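Local coordinates for STU0660 (Streptococcus thermophilus, PDB 3ZTH), which is a large Csn2 protein of CRISPR-mediated bacterial immunity that binds metal ions and probably acts by binding DNA, at the interface of chains A and B. Residues are numbered along the deposited sequence; one frame, centred on the assembly and turned at random. Chains: chain A/B, STU0660.

The interface of chains A and B. Residues chain A 158-159; chain B 122, 125-126, 144-146.
The first residue of strand 159-165 in chain A, with the loop residue just before it, meets two elements of chain B: helix 112-132 and the end of strand 140-146. A:Phe159 and B:Asn146 pair as an antiparallel beta bridge, which sets CA and CB of B:Asn146 obliquely against one face of the A:Phe159 ring, along its CD1–CE1 edge. Ring atom CE1 lies 3.4 Å from CB of B:Asn146, and the ring stands almost perpendicular to the amide, at 89°. The same CE1 is 3.7 Å from the aliphatic CB of B:Glu126. The ring is thus wedged between two sides of chain B: B:Asn146 and CG1 of B:Val122 (4.0 Å from CZ of A:Phe159) on one face, CB of B:Glu126 and CG2 of B:Ile125 towards the other. With CG anti to its carbonyl carbon (chi1 -75°), A:Phe159 sends the ring away from its own strand towards the helix of the partner.

Within chain B, carboxylate oxygen OE1 of B:Glu126 ties helix to strand. It accepts from the backbone N of B:Asn146 at 2.7 Å and from its amide ND2 at 2.6 Å, the two donors arriving from opposite faces of the carboxylate plane. This double grip should fix the B:Asn146 side chain beside the ring. The two-fold repeats the patch with the chains exchanged. It sits where helix and strand of B reach away from their own body onto chain A, suggesting a genuine dimer contact, though the structure alone does not show that it forms in the cell.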
ATOM      1  N   ASN A 158     -20.080  -0.790 -10.418  1.00 48.44           N
ATOM      2  CA  ASN A 158     -20.717  -1.268 -11.640  1.00 48.59           C
ATOM      3  C   ASN A 158     -21.459  -0.233 -12.474  1.00 49.73           C
ATOM      4  O   ASN A 158     -22.100  -0.577 -13.465  1.00 50.58           O
ATOM      5  CB  ASN A 158     -21.655  -2.413 -11.277  1.00 47.53           C
ATOM      6  CG  ASN A 158     -20.935  -3.528 -10.547  1.00 47.05           C
ATOM      7  OD1 ASN A 158     -20.177  -4.291 -11.149  1.00 48.45           O
ATOM      8  ND2 ASN A 158     -21.146  -3.614  -9.244  1.00 42.67           N
ATOM      9  N   PHE A 159     -21.368   1.031 -12.078  1.00 50.22           N
ATOM     10  CA  PHE A 159     -22.025   2.096 -12.812  1.00 49.80           C
ATOM     11  C   PHE A 159     -21.061   3.210 -13.162  1.00 49.56           C
ATOM     12  O   PHE A 159     -20.178   3.566 -12.377  1.00 48.96           O
ATOM     13  CB  PHE A 159     -23.187   2.661 -12.004  1.00 50.79           C
ATOM     14  CG  PHE A 159     -24.391   1.773 -11.991  1.00 54.50           C
ATOM     15  CD1 PHE A 159     -25.052   1.462 -13.178  1.00 54.99           C
ATOM     16  CD2 PHE A 159     -24.873   1.248 -10.795  1.00 55.42           C
ATOM     17  CE1 PHE A 159     -26.177   0.643 -13.173  1.00 56.04           C
ATOM     18  CE2 PHE A 159     -26.002   0.423 -10.777  1.00 55.16           C
ATOM     19  CZ  PHE A 159     -26.654   0.122 -11.968  1.00 56.07           C
TER
ATOM     20  N   VAL B 122     -29.463  -5.931 -12.525  1.00 61.44           N
ATOM     21  CA  VAL B 122     -28.685  -4.705 -12.562  1.00 59.72           C
ATOM     22  C   VAL B 122     -29.201  -3.823 -13.690  1.00 60.46           C
ATOM     23  O   VAL B 122     -29.424  -2.629 -13.496  1.00 59.88           O
ATOM     24  CB  VAL B 122     -27.189  -4.994 -12.781  1.00 58.93           C
ATOM     25  CG1 VAL B 122     -26.448  -3.705 -13.109  1.00 57.15           C
ATOM     26  CG2 VAL B 122     -26.606  -5.626 -11.532  1.00 55.95           C
ATOM     27  N   ILE B 125     -32.007  -1.902 -12.687  1.00 58.60           N
ATOM     28  CA  ILE B 125     -31.720  -0.765 -11.822  1.00 56.89           C
ATOM     29  C   ILE B 125     -31.224   0.396 -12.674  1.00 55.94           C
ATOM     30  O   ILE B 125     -31.556   1.548 -12.409  1.00 55.61           O
ATOM     31  CB  ILE B 125     -30.665  -1.119 -10.757  1.00 56.43           C
ATOM     32  CG1 ILE B 125     -31.237  -2.173  -9.804  1.00 56.49           C
ATOM     33  CG2 ILE B 125     -30.260   0.131  -9.985  1.00 54.00           C
ATOM     34  CD1 ILE B 125     -30.281  -2.624  -8.721  1.00 57.33           C
ATOM     35  N   GLU B 126     -30.437   0.083 -13.700  1.00 54.99           N
ATOM     36  CA  GLU B 126     -29.910   1.095 -14.607  1.00 55.56           C
ATOM     37  C   GLU B 126     -31.060   1.794 -15.330  1.00 56.41           C
ATOM     38  O   GLU B 126     -31.076   3.020 -15.454  1.00 56.26           O
ATOM     39  CB  GLU B 126     -28.985   0.454 -15.640  1.00 55.14           C
ATOM     40  CG  GLU B 126     -28.553   1.394 -16.752  1.00 56.45           C
ATOM     41  CD  GLU B 126     -27.877   0.668 -17.902  1.00 58.48           C
ATOM     42  OE1 GLU B 126     -26.832   0.032 -17.672  1.00 58.76           O
ATOM     43  OE2 GLU B 126     -28.393   0.727 -19.040  1.00 61.67           O
ATOM     44  N   LEU B 144     -26.441   6.666 -16.925  1.00 44.36           N
ATOM     45  CA  LEU B 144     -25.548   5.693 -16.325  1.00 45.58           C
ATOM     46  C   LEU B 144     -25.609   4.364 -17.054  1.00 47.09           C
ATOM     47  O   LEU B 144     -26.678   3.903 -17.444  1.00 47.04           O
ATOM     48  CB  LEU B 144     -25.913   5.487 -14.855  1.00 44.48           C
ATOM     49  CG  LEU B 144     -25.690   6.689 -13.930  1.00 45.13           C
ATOM     50  CD1 LEU B 144     -26.273   6.399 -12.563  1.00 44.33           C
ATOM     51  CD2 LEU B 144     -24.203   6.975 -13.817  1.00 43.78           C
ATOM     52  N   GLU B 145     -24.445   3.767 -17.258  1.00 49.21           N
ATOM     53  CA  GLU B 145     -24.359   2.470 -17.907  1.00 50.69           C
ATOM     54  C   GLU B 145     -23.719   1.507 -16.917  1.00 51.44           C
ATOM     55  O   GLU B 145     -22.733   1.839 -16.252  1.00 50.96           O
ATOM     56  CB  GLU B 145     -23.543   2.561 -19.197  1.00 50.98           C
ATOM     57  CG  GLU B 145     -24.385   2.978 -20.383  1.00 51.69           C
ATOM     58  CD  GLU B 145     -23.583   3.111 -21.651  1.00 53.48           C
ATOM     59  OE1 GLU B 145     -22.565   2.394 -21.779  1.00 54.69           O
ATOM     60  OE2 GLU B 145     -23.978   3.920 -22.521  1.00 53.18           O
ATOM     61  N   ASN B 146     -24.301   0.319 -16.810  1.00 52.19           N
ATOM     62  CA  ASN B 146     -23.816  -0.681 -15.878  1.00 52.85           C
ATOM     63  C   ASN B 146     -22.707  -1.529 -16.458  1.00 53.62           C
ATOM     64  O   ASN B 146     -22.666  -1.798 -17.661  1.00 54.29           O
ATOM     65  CB  ASN B 146     -24.963  -1.598 -15.433  1.00 52.63           C
ATOM     66  CG  ASN B 146     -25.295  -2.667 -16.467  1.00 51.79           C
ATOM     67  OD1 ASN B 146     -24.579  -3.657 -16.601  1.00 51.44           O
ATOM     68  ND2 ASN B 146     -26.377  -2.463 -17.206  1.00 51.17           N
TER